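Local coordinates for oligopeptide-binding protein oppA (Lactococcus lactis, PDB 3DRF) that serves as the peptide-binding receptor of the OppABCDF ABC transporter, capturing oligopeptides in a voluminous cavity so that the cell can take them up, at residues Thr97-Leu102 with Gly168-Val173; Asp118-Tyr123 with Lys155-Ile160; Gly71-Asp76 with Ala87-Asp92. All coordinates share one frame; numbering follows the deposited sequence.

In the fold
Followed from the N terminus, the chain first makes contact 3, where Gly71-Asp76 meets Ala87-Asp92 and closes a short loop whose strand 81-82 pairs with strand 74-75 of the first segment. Strand 87-92 then pairs with its successor, strand 97-102, so contact 3 passes directly into contact 1. The latter closes a long excursion of 65 residues by bringing strand 170-174 back beside strand 97-102. Contact 2 lies wholly within that excursion, setting helix 116-127 against the turn before strand 160-161. None of the loops cross. Tyr119 of the helix touches Ile100, Ile171 and Val173 of contact 1 and Leu72 of contact 3, joining all three around one four-stranded antiparallel sheet.

Contact 1: Thr97-Leu102 with Gly168-Val173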
loop_
_atom_site.group_PDB
_atom_site.type_symbol
_atom_site.label_atom_id
_atom_site.label_comp_id
_atom_site.label_asym_id
_atom_site.label_seq_id
_atom_site.Cartn_x
_atom_site.Cartn_y
_atom_site.Cartn_z
ATOM N N THR A 97 -18.878 19.390 0.249
ATOM C CA THR A 97 -17.607 19.831 -0.314
ATOM C C THR A 97 -16.449 19.670 0.705
ATOM O O THR A 97 -16.616 19.578 1.886
ATOM C CB THR A 97 -17.665 21.310 -0.796
ATOM O OG1 THR A 97 -17.913 22.127 0.341
ATOM C CG2 THR A 97 -18.818 21.557 -1.780
ATOM N N ALA A 98 -15.250 19.575 0.144
ATOM C CA ALA A 98 -13.977 19.807 0.853
ATOM C C ALA A 98 -13.337 21.061 0.230
ATOM O O ALA A 98 -13.275 21.202 -0.973
ATOM C CB ALA A 98 -13.025 18.600 0.732
ATOM N N THR A 99 -12.876 21.946 1.088
ATOM C CA THR A 99 -12.168 23.136 0.659
ATOM C C THR A 99 -10.758 23.068 1.228
ATOM O O THR A 99 -10.578 23.023 2.429
ATOM C CB THR A 99 -12.877 24.401 1.152
ATOM O OG1 THR A 99 -14.204 24.404 0.655
ATOM C CG2 THR A 99 -12.170 25.651 0.616
ATOM N N ILE A 100 -9.785 23.068 0.318
ATOM C CA ILE A 100 -8.368 22.942 0.657
ATOM C C ILE A 100 -7.737 24.340 0.530
ATOM O O ILE A 100 -7.865 24.970 -0.476
ATOM C CB ILE A 100 -7.641 21.921 -0.305
ATOM C CG1 ILE A 100 -8.131 20.474 -0.118
ATOM C CG2 ILE A 100 -6.153 21.969 -0.063
ATOM C CD1 ILE A 100 -9.467 20.169 -0.793
ATOM N N THR A 101 -7.072 24.785 1.585
ATOM C CA THR A 101 -6.346 26.078 1.585
ATOM C C THR A 101 -4.853 25.827 1.786
ATOM O O THR A 101 -4.445 25.426 2.824
ATOM C CB THR A 101 -6.886 26.989 2.708
ATOM O OG1 THR A 101 -8.286 27.187 2.482
ATOM C CG2 THR A 101 -6.207 28.353 2.702
ATOM N N LEU A 102 -4.107 26.069 0.731
ATOM C CA LEU A 102 -2.641 25.931 0.774
ATOM C C LEU A 102 -2.059 27.147 1.554
ATOM O O LEU A 102 -2.506 28.232 1.394
ATOM C CB LEU A 102 -2.062 25.939 -0.658
ATOM C CG LEU A 102 -2.636 24.897 -1.613
ATOM C CD1 LEU A 102 -2.149 25.180 -3.031
ATOM C CD2 LEU A 102 -2.288 23.458 -1.194
ATOM N N GLY A 168 -4.120 30.923 -7.366
ATOM C CA GLY A 168 -4.450 31.126 -5.953
ATOM C C GLY A 168 -4.118 29.889 -5.107
ATOM O O GLY A 168 -3.438 28.963 -5.550
ATOM N N LYS A 169 -4.605 29.948 -3.884
ATOM C CA LYS A 169 -4.243 28.960 -2.854
ATOM C C LYS A 169 -5.423 28.072 -2.396
ATOM O O LYS A 169 -5.259 27.267 -1.546
ATOM C CB LYS A 169 -3.611 29.711 -1.646
ATOM C CG LYS A 169 -2.278 30.391 -1.937
ATOM C CD LYS A 169 -1.148 29.376 -2.029
ATOM C CE LYS A 169 0.185 30.128 -2.383
ATOM N NZ LYS A 169 1.362 29.262 -2.110
ATOM N N VAL A 170 -6.572 28.264 -3.022
ATOM C CA VAL A 170 -7.823 27.591 -2.568
ATOM C C VAL A 170 -8.402 26.692 -3.661
ATOM O O VAL A 170 -8.494 27.042 -4.777
ATOM C CB VAL A 170 -8.891 28.644 -2.117
ATOM C CG1 VAL A 170 -10.153 27.942 -1.512
ATOM C CG2 VAL A 170 -8.282 29.671 -1.108
ATOM N N ILE A 171 -8.779 25.492 -3.245
ATOM C CA ILE A 171 -9.457 24.525 -4.107
ATOM C C ILE A 171 -10.746 24.018 -3.434
ATOM O O ILE A 171 -10.743 23.621 -2.334
ATOM C CB ILE A 171 -8.561 23.282 -4.405
ATOM C CG1 ILE A 171 -7.125 23.731 -4.770
ATOM C CG2 ILE A 171 -9.194 22.518 -5.616
ATOM C CD1 ILE A 171 -6.100 23.617 -3.548
ATOM N N LYS A 172 -11.832 24.081 -4.171
ATOM C CA LYS A 172 -13.107 23.489 -3.752
ATOM C C LYS A 172 -13.317 22.178 -4.504
ATOM O O LYS A 172 -13.294 22.133 -5.708
ATOM C CB LYS A 172 -14.273 24.429 -4.120
ATOM C CG LYS A 172 -15.668 23.917 -3.729
ATOM C CD LYS A 172 -16.783 24.894 -4.259
ATOM C CE LYS A 172 -17.998 24.089 -4.757
ATOM N NZ LYS A 172 -19.092 25.008 -5.261
ATOM N N VAL A 173 -13.565 21.120 -3.772
ATOM C CA VAL A 173 -13.904 19.788 -4.337
ATOM C C VAL A 173 -15.353 19.422 -3.989
ATOM O O VAL A 173 -15.733 19.384 -2.864
ATOM C CB VAL A 173 -12.956 18.685 -3.785
ATOM C CG1 VAL A 173 -13.300 17.312 -4.395
ATOM C CG2 VAL A 173 -11.459 19.111 -3.989
#
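Ile171 and Ile100 face each other as an antiparallel hydrogen-bonded pair, and their side chains show how two adjacent strands interlock. The CD1 methyl of Ile171 is the bump. It sits in the hollow between Ile100 CG2, at 3.9 Å, and Leu102 CG, at 4.2 Å. Its chi2 of 100°, away from a staggered value, turns that methyl back over the neighbouring strand. Ile100 repeats the step one pair further along, on the same diagonal, its CD1 lying 3.9 Å from Val173 CG2. The same offset therefore recurs along one face of the sheet, where Tyr119 of helix 116-127 lies against Ile100, Ile171 and Val173.

The other face carries Thr99, Thr101, Val170 and Lys172 and is less deeply covered. There Thr99 turns its methyl rather than its hydroxyl toward the partner strand, with CG2 anti to the backbone N, and this methyl rests 3.7 Å from Val170 CG1. Near the start of strand 97-102, the methyl CG2 of Thr97 meets Lys172 CE at 4.0 Å, crossing it obliquely.

At the far end, Lys169 lays its aliphatic chain beside Leu102, CD to CB at 3.8 Å, while its ammonium group goes elsewhere, to a salt bridge with Glu113 and the carbonyls of Arg103 and Val114. Beneath this relief runs a regular ladder: Ala98 and Val173 exchange two backbone bonds, as do Ile100 and Ile171, and Leu102 N donates to Lys169 O at 2.8 Å. The bond from Val173 N to Ala98 O is the straightest of the five, with 172° at the hydrogen. The arrangement is that of the central antiparallel pair of a four-stranded sheet, flanked by strands 87-92 and 160-161 and backed on one face by a helix, in a peptide receptor of solute-binding family 5.

Contact 2: Asp118-Tyr123 with Lys155-Ile160; sequences DYEFTY and KTISGI
A type I beta turn packed against a helix is the element at work here: Ile157 and Ile160, the first and last residues of the turn, meet Glu120 and Tyr123 of helix 116-127. The two helical residues are three positions apart and so look the same way, toward the chain that leads into strand 160-161. Ile160 makes most of the contact. Its CD1 methyl stands over one face of the Tyr123 ring, 3.7 Å from the ring centroid and 15° off the normal, displaced toward the rim near CG and CD1, in a CH-pi contact. Its other branch, CG2, lies 3.9 Å from Glu120 CG, so the isoleucine straddles both helical side chains. Ile157 comes in beside it, and its CD1 touches Tyr123 CB at 3.8 Å.

What holds the ring is a polar chain at its far end. Tyr123 OH donates to Tyr119 OH over 2.7 Å and receives the N-H of Leu191, whose carbonyl is bonded in turn to the Tyr119 hydroxyl. An alanine in place of Tyr123 would probably leave Ile160 CD1 facing a gap where the ring had been and deprive the Tyr119 hydroxyl of its donor, although the touch of CB on Ile157 could remain.

Glu120 is buried, and its chain bends at chi2, -85°, which turns CD away from an extended course. OE1 pairs with Lys117 in a salt bridge. OE2 lies near the like-charged Glu124, a closeness that may raise its affinity for a proton. No direct hydrogen bond joins helix and turn; instead one water donates to Glu120 OE2 at 2.8 Å and accepts from Ile157 N at 2.9 Å.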
loop_
_atom_site.group_PDB
_atom_site.type_symbol
_atom_site.label_atom_id
_atom_site.label_comp_id
_atom_site.label_asym_id
_atom_site.label_seq_id
_atom_site.Cartn_x
_atom_site.Cartn_y
_atom_site.Cartn_z
ATOM N N ASP A 118 -1.729 23.036 -8.935
ATOM C CA ASP A 118 -0.841 21.904 -8.539
ATOM C C ASP A 118 -1.617 20.786 -7.821
ATOM O O ASP A 118 -1.296 19.674 -7.922
ATOM C CB ASP A 118 0.299 22.434 -7.653
ATOM C CG ASP A 118 1.240 23.385 -8.393
ATOM O OD1 ASP A 118 1.339 23.276 -9.600
ATOM O OD2 ASP A 118 1.805 24.200 -7.734
ATOM N N TYR A 119 -2.594 21.203 -7.022
ATOM C CA TYR A 119 -3.462 20.214 -6.330
ATOM C C TYR A 119 -4.416 19.453 -7.290
ATOM O O TYR A 119 -4.508 18.280 -7.250
ATOM C CB TYR A 119 -4.228 20.950 -5.212
ATOM C CG TYR A 119 -5.106 19.972 -4.443
ATOM C CD1 TYR A 119 -4.559 18.905 -3.687
ATOM C CD2 TYR A 119 -6.478 20.072 -4.525
ATOM C CE1 TYR A 119 -5.392 17.999 -3.008
ATOM C CE2 TYR A 119 -7.318 19.176 -3.853
ATOM C CZ TYR A 119 -6.764 18.137 -3.116
ATOM O OH TYR A 119 -7.601 17.245 -2.447
ATOM N N GLU A 120 -5.106 20.206 -8.134
ATOM C CA GLU A 120 -5.943 19.595 -9.176
ATOM C C GLU A 120 -5.097 18.696 -10.095
ATOM O O GLU A 120 -5.542 17.653 -10.513
ATOM C CB GLU A 120 -6.662 20.732 -9.982
ATOM C CG GLU A 120 -7.552 20.165 -11.110
ATOM C CD GLU A 120 -6.812 19.863 -12.439
ATOM O OE1 GLU A 120 -5.689 20.249 -12.617
ATOM O OE2 GLU A 120 -7.489 19.229 -13.260
ATOM N N PHE A 121 -3.859 19.109 -10.374
ATOM C CA PHE A 121 -3.033 18.313 -11.319
ATOM C C PHE A 121 -2.730 16.882 -10.796
ATOM O O PHE A 121 -2.712 15.981 -11.573
ATOM C CB PHE A 121 -1.730 19.081 -11.700
ATOM C CG PHE A 121 -0.968 18.425 -12.829
ATOM C CD1 PHE A 121 0.366 18.126 -12.679
ATOM C CD2 PHE A 121 -1.598 18.106 -14.016
ATOM C CE1 PHE A 121 1.069 17.539 -13.698
ATOM C CE2 PHE A 121 -0.869 17.494 -15.087
ATOM C CZ PHE A 121 0.448 17.207 -14.880
ATOM N N THR A 122 -2.585 16.728 -9.471
ATOM C CA THR A 122 -2.489 15.370 -8.852
ATOM C C THR A 122 -3.658 14.458 -9.378
ATOM O O THR A 122 -3.460 13.335 -9.744
ATOM C CB THR A 122 -2.635 15.517 -7.353
ATOM O OG1 THR A 122 -1.468 16.267 -6.882
ATOM C CG2 THR A 122 -2.682 14.122 -6.681
ATOM N N TYR A 123 -4.875 15.006 -9.414
ATOM C CA TYR A 123 -6.053 14.212 -9.851
ATOM C C TYR A 123 -5.895 13.780 -11.317
ATOM O O TYR A 123 -6.243 12.708 -11.630
ATOM C CB TYR A 123 -7.339 15.003 -9.693
ATOM C CG TYR A 123 -7.761 15.169 -8.210
ATOM C CD1 TYR A 123 -7.223 16.195 -7.417
ATOM C CD2 TYR A 123 -8.627 14.268 -7.585
ATOM C CE1 TYR A 123 -7.591 16.370 -6.074
ATOM C CE2 TYR A 123 -9.001 14.432 -6.210
ATOM C CZ TYR A 123 -8.509 15.498 -5.497
ATOM O OH TYR A 123 -8.883 15.616 -4.171
ATOM N N LYS A 155 -13.405 17.163 -20.748
ATOM C CA LYS A 155 -12.018 17.663 -20.864
ATOM C C LYS A 155 -11.518 18.391 -19.619
ATOM O O LYS A 155 -10.386 18.759 -19.591
ATOM C CB LYS A 155 -11.888 18.508 -22.139
ATOM C CG LYS A 155 -12.048 17.696 -23.486
ATOM C CD LYS A 155 -11.571 16.235 -23.341
ATOM C CE LYS A 155 -11.740 15.456 -24.656
ATOM N NZ LYS A 155 -11.428 13.982 -24.585
ATOM N N THR A 156 -12.395 18.595 -18.627
ATOM C CA THR A 156 -12.011 19.115 -17.302
ATOM C C THR A 156 -12.721 18.254 -16.271
ATOM O O THR A 156 -13.560 17.477 -16.570
ATOM C CB THR A 156 -12.424 20.596 -17.101
ATOM O OG1 THR A 156 -13.848 20.644 -17.029
ATOM C CG2 THR A 156 -11.987 21.521 -18.305
ATOM N N ILE A 157 -12.288 18.484 -15.046
ATOM C CA ILE A 157 -12.907 17.866 -13.882
ATOM C C ILE A 157 -13.835 18.920 -13.295
ATOM O O ILE A 157 -13.427 19.811 -12.619
ATOM C CB ILE A 157 -11.885 17.406 -12.843
ATOM C CG1 ILE A 157 -10.858 16.417 -13.416
ATOM C CG2 ILE A 157 -12.626 16.747 -11.670
ATOM C CD1 ILE A 157 -9.579 16.210 -12.512
ATOM N N SER A 158 -15.095 18.782 -13.631
ATOM C CA SER A 158 -16.105 19.826 -13.301
ATOM C C SER A 158 -16.254 20.116 -11.787
ATOM O O SER A 158 -16.466 21.183 -11.418
ATOM C CB SER A 158 -17.465 19.501 -13.949
ATOM O OG SER A 158 -18.045 18.380 -13.340
ATOM N N GLY A 159 -16.063 19.078 -10.985
ATOM C CA GLY A 159 -16.175 19.165 -9.517
ATOM C C GLY A 159 -15.013 19.787 -8.794
ATOM O O GLY A 159 -15.092 19.912 -7.618
ATOM N N ILE A 160 -13.952 20.119 -9.498
ATOM C CA ILE A 160 -12.814 20.813 -8.853
ATOM C C ILE A 160 -12.730 22.236 -9.417
ATOM O O ILE A 160 -12.472 22.399 -10.580
ATOM C CB ILE A 160 -11.522 20.028 -9.110
ATOM C CG1 ILE A 160 -11.652 18.604 -8.490
ATOM C CG2 ILE A 160 -10.335 20.796 -8.517
ATOM C CD1 ILE A 160 -10.391 17.697 -8.612
HETATM O O HOH W 1 -9.676 19.817 -14.920
#

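Contact 3: Gly71-Asp76 with Ala87-Asp92; sequences GLFFTD and ADVALD
Phe73 carries the tight part of this contact, its ring set edge-on to the backbone of Ala87 and face-on to the side chain of Val89. The leading edge is CD1 and CE1. CD1 comes within 3.4 Å of Ala87 O, which lies near the ring plane, and CE1 is 3.8 Å from Ala87 CB. Over one face stands Val89 CG1, 4.2 Å from the ring centroid; chi1 of 61° sets this methyl between N and C of its own backbone, and from there it overhangs the ring. CB of the same valine closes on CE1 at 3.7 Å. The opposite face is filled from within its own segment by Leu72 CB, over the ring centre, so the phenylalanine is sandwiched. Leu72 CB also rests on Ala87 CB, at 4.0 Å. Beyond it, Leu102 of the next strand and Tyr119 of helix 116-127 carry the packing inward.

The backbone link is slight by comparison. Ala87 N donates to Leu72 O at 3.0 Å, bent to 141° at the hydrogen and with the donor tilted 25° from the carbonyl plane; no second bond follows to make a ladder. On the looser side a water takes over, accepting from Phe74 N and donating to Ala87 O at 2.8 Å. That carbonyl is therefore served by solvent as well as grazed by the ring edge. Around Phe74 the chain leaves strand 87-92, and Phe74 bonds through its backbone to Ile82 in strand 81-82, whose Phe81 meets both Phe73 and Val89.

Taken together, this is an outermost strand of an antiparallel sheet approached at its beginning by a connecting segment, with one aromatic ring wedged beside the strand and a short two-stranded ribbon that begins in the first segment and returns in the interval before the second.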
loop_
_atom_site.group_PDB
_atom_site.type_symbol
_atom_site.label_atom_id
_atom_site.label_comp_id
_atom_site.label_asym_id
_atom_site.label_seq_id
_atom_site.Cartn_x
_atom_site.Cartn_y
_atom_site.Cartn_z
ATOM N N GLY A 71 2.887 15.401 0.446
ATOM C CA GLY A 71 1.719 15.378 1.312
ATOM C C GLY A 71 1.430 16.741 1.917
ATOM O O GLY A 71 2.350 17.495 2.235
ATOM N N LEU A 72 0.147 17.063 2.056
ATOM C CA LEU A 72 -0.292 18.413 2.458
ATOM C C LEU A 72 -0.719 18.600 3.920
ATOM O O LEU A 72 -0.600 19.655 4.422
ATOM C CB LEU A 72 -1.490 18.845 1.577
ATOM C CG LEU A 72 -1.157 19.157 0.125
ATOM C CD1 LEU A 72 -2.442 19.438 -0.595
ATOM C CD2 LEU A 72 -0.153 20.393 0.027
ATOM N N PHE A 73 -1.286 17.552 4.509
ATOM C CA PHE A 73 -2.038 17.733 5.780
ATOM C C PHE A 73 -1.350 17.120 6.991
ATOM O O PHE A 73 -0.794 16.066 6.932
ATOM C CB PHE A 73 -3.436 17.125 5.633
ATOM C CG PHE A 73 -4.204 17.635 4.429
ATOM C CD1 PHE A 73 -4.519 18.975 4.328
ATOM C CD2 PHE A 73 -4.603 16.763 3.430
ATOM C CE1 PHE A 73 -5.209 19.485 3.202
ATOM C CE2 PHE A 73 -5.298 17.255 2.286
ATOM C CZ PHE A 73 -5.592 18.631 2.170
ATOM N N PHE A 74 -1.471 17.791 8.114
ATOM C CA PHE A 74 -1.055 17.236 9.389
ATOM C C PHE A 74 -2.249 16.505 9.991
ATOM O O PHE A 74 -3.367 16.773 9.648
ATOM C CB PHE A 74 -0.606 18.361 10.349
ATOM C CG PHE A 74 0.834 18.891 10.119
ATOM C CD1 PHE A 74 1.609 18.427 9.103
ATOM C CD2 PHE A 74 1.364 19.851 10.968
ATOM C CE1 PHE A 74 2.918 18.903 8.923
ATOM C CE2 PHE A 74 2.682 20.335 10.770
ATOM C CZ PHE A 74 3.395 19.862 9.746
ATOM N N THR A 75 -1.927 15.588 10.892
ATOM C CA THR A 75 -2.936 14.832 11.652
ATOM C C THR A 75 -2.524 14.693 13.092
ATOM O O THR A 75 -1.414 14.936 13.433
ATOM C CB THR A 75 -3.194 13.379 11.110
ATOM O OG1 THR A 75 -2.071 12.543 11.436
ATOM C CG2 THR A 75 -3.437 13.351 9.566
ATOM N N ASP A 76 -3.490 14.320 13.903
ATOM C CA ASP A 76 -3.208 13.871 15.289
ATOM C C ASP A 76 -2.821 12.399 15.289
ATOM O O ASP A 76 -2.683 11.826 14.253
ATOM C CB ASP A 76 -4.379 14.166 16.232
ATOM C CG ASP A 76 -5.661 13.392 15.892
ATOM O OD1 ASP A 76 -5.625 12.428 15.199
ATOM O OD2 ASP A 76 -6.674 13.841 16.388
ATOM N N ALA A 87 -1.098 22.569 4.146
ATOM C CA ALA A 87 -2.437 23.032 3.808
ATOM C C ALA A 87 -3.403 22.599 4.924
ATOM O O ALA A 87 -3.074 21.748 5.708
ATOM C CB ALA A 87 -2.910 22.434 2.435
ATOM N N ASP A 88 -4.553 23.247 4.923
ATOM C CA ASP A 88 -5.705 22.838 5.782
ATOM C C ASP A 88 -6.866 22.395 4.866
ATOM O O ASP A 88 -6.991 22.823 3.752
ATOM C CB ASP A 88 -6.190 24.034 6.631
ATOM C CG ASP A 88 -5.159 24.517 7.683
ATOM O OD1 ASP A 88 -4.210 23.840 7.940
ATOM O OD2 ASP A 88 -5.469 25.566 8.221
ATOM N N VAL A 89 -7.715 21.528 5.402
ATOM C CA VAL A 89 -8.920 21.087 4.719
ATOM C C VAL A 89 -10.124 21.337 5.650
ATOM O O VAL A 89 -10.073 21.077 6.824
ATOM C CB VAL A 89 -8.789 19.652 4.210
ATOM C CG1 VAL A 89 -8.556 18.677 5.384
ATOM C CG2 VAL A 89 -10.051 19.256 3.430
ATOM N N ALA A 90 -11.180 21.871 5.078
ATOM C CA ALA A 90 -12.476 22.082 5.764
ATOM C C ALA A 90 -13.586 21.338 5.036
ATOM O O ALA A 90 -13.782 21.507 3.869
ATOM C CB ALA A 90 -12.809 23.541 5.776
ATOM N N LEU A 91 -14.324 20.510 5.743
ATOM C CA LEU A 91 -15.487 19.808 5.205
ATOM C C LEU A 91 -16.758 20.593 5.426
ATOM O O LEU A 91 -16.969 21.081 6.481
ATOM C CB LEU A 91 -15.609 18.411 5.871
ATOM C CG LEU A 91 -14.345 17.508 5.844
ATOM C CD1 LEU A 91 -14.665 16.201 6.526
ATOM C CD2 LEU A 91 -13.899 17.220 4.360
ATOM N N ASP A 92 -17.592 20.690 4.426
ATOM C CA ASP A 92 -18.957 21.223 4.549
ATOM C C ASP A 92 -19.930 20.145 4.117
ATOM O O ASP A 92 -20.124 19.876 2.998
ATOM C CB ASP A 92 -19.103 22.499 3.702
ATOM C CG ASP A 92 -20.490 23.090 3.749
ATOM O OD1 ASP A 92 -21.438 22.484 4.163
ATOM O OD2 ASP A 92 -20.556 24.240 3.308
HETATM O O HOH W 2 -2.777 20.509 8.157
#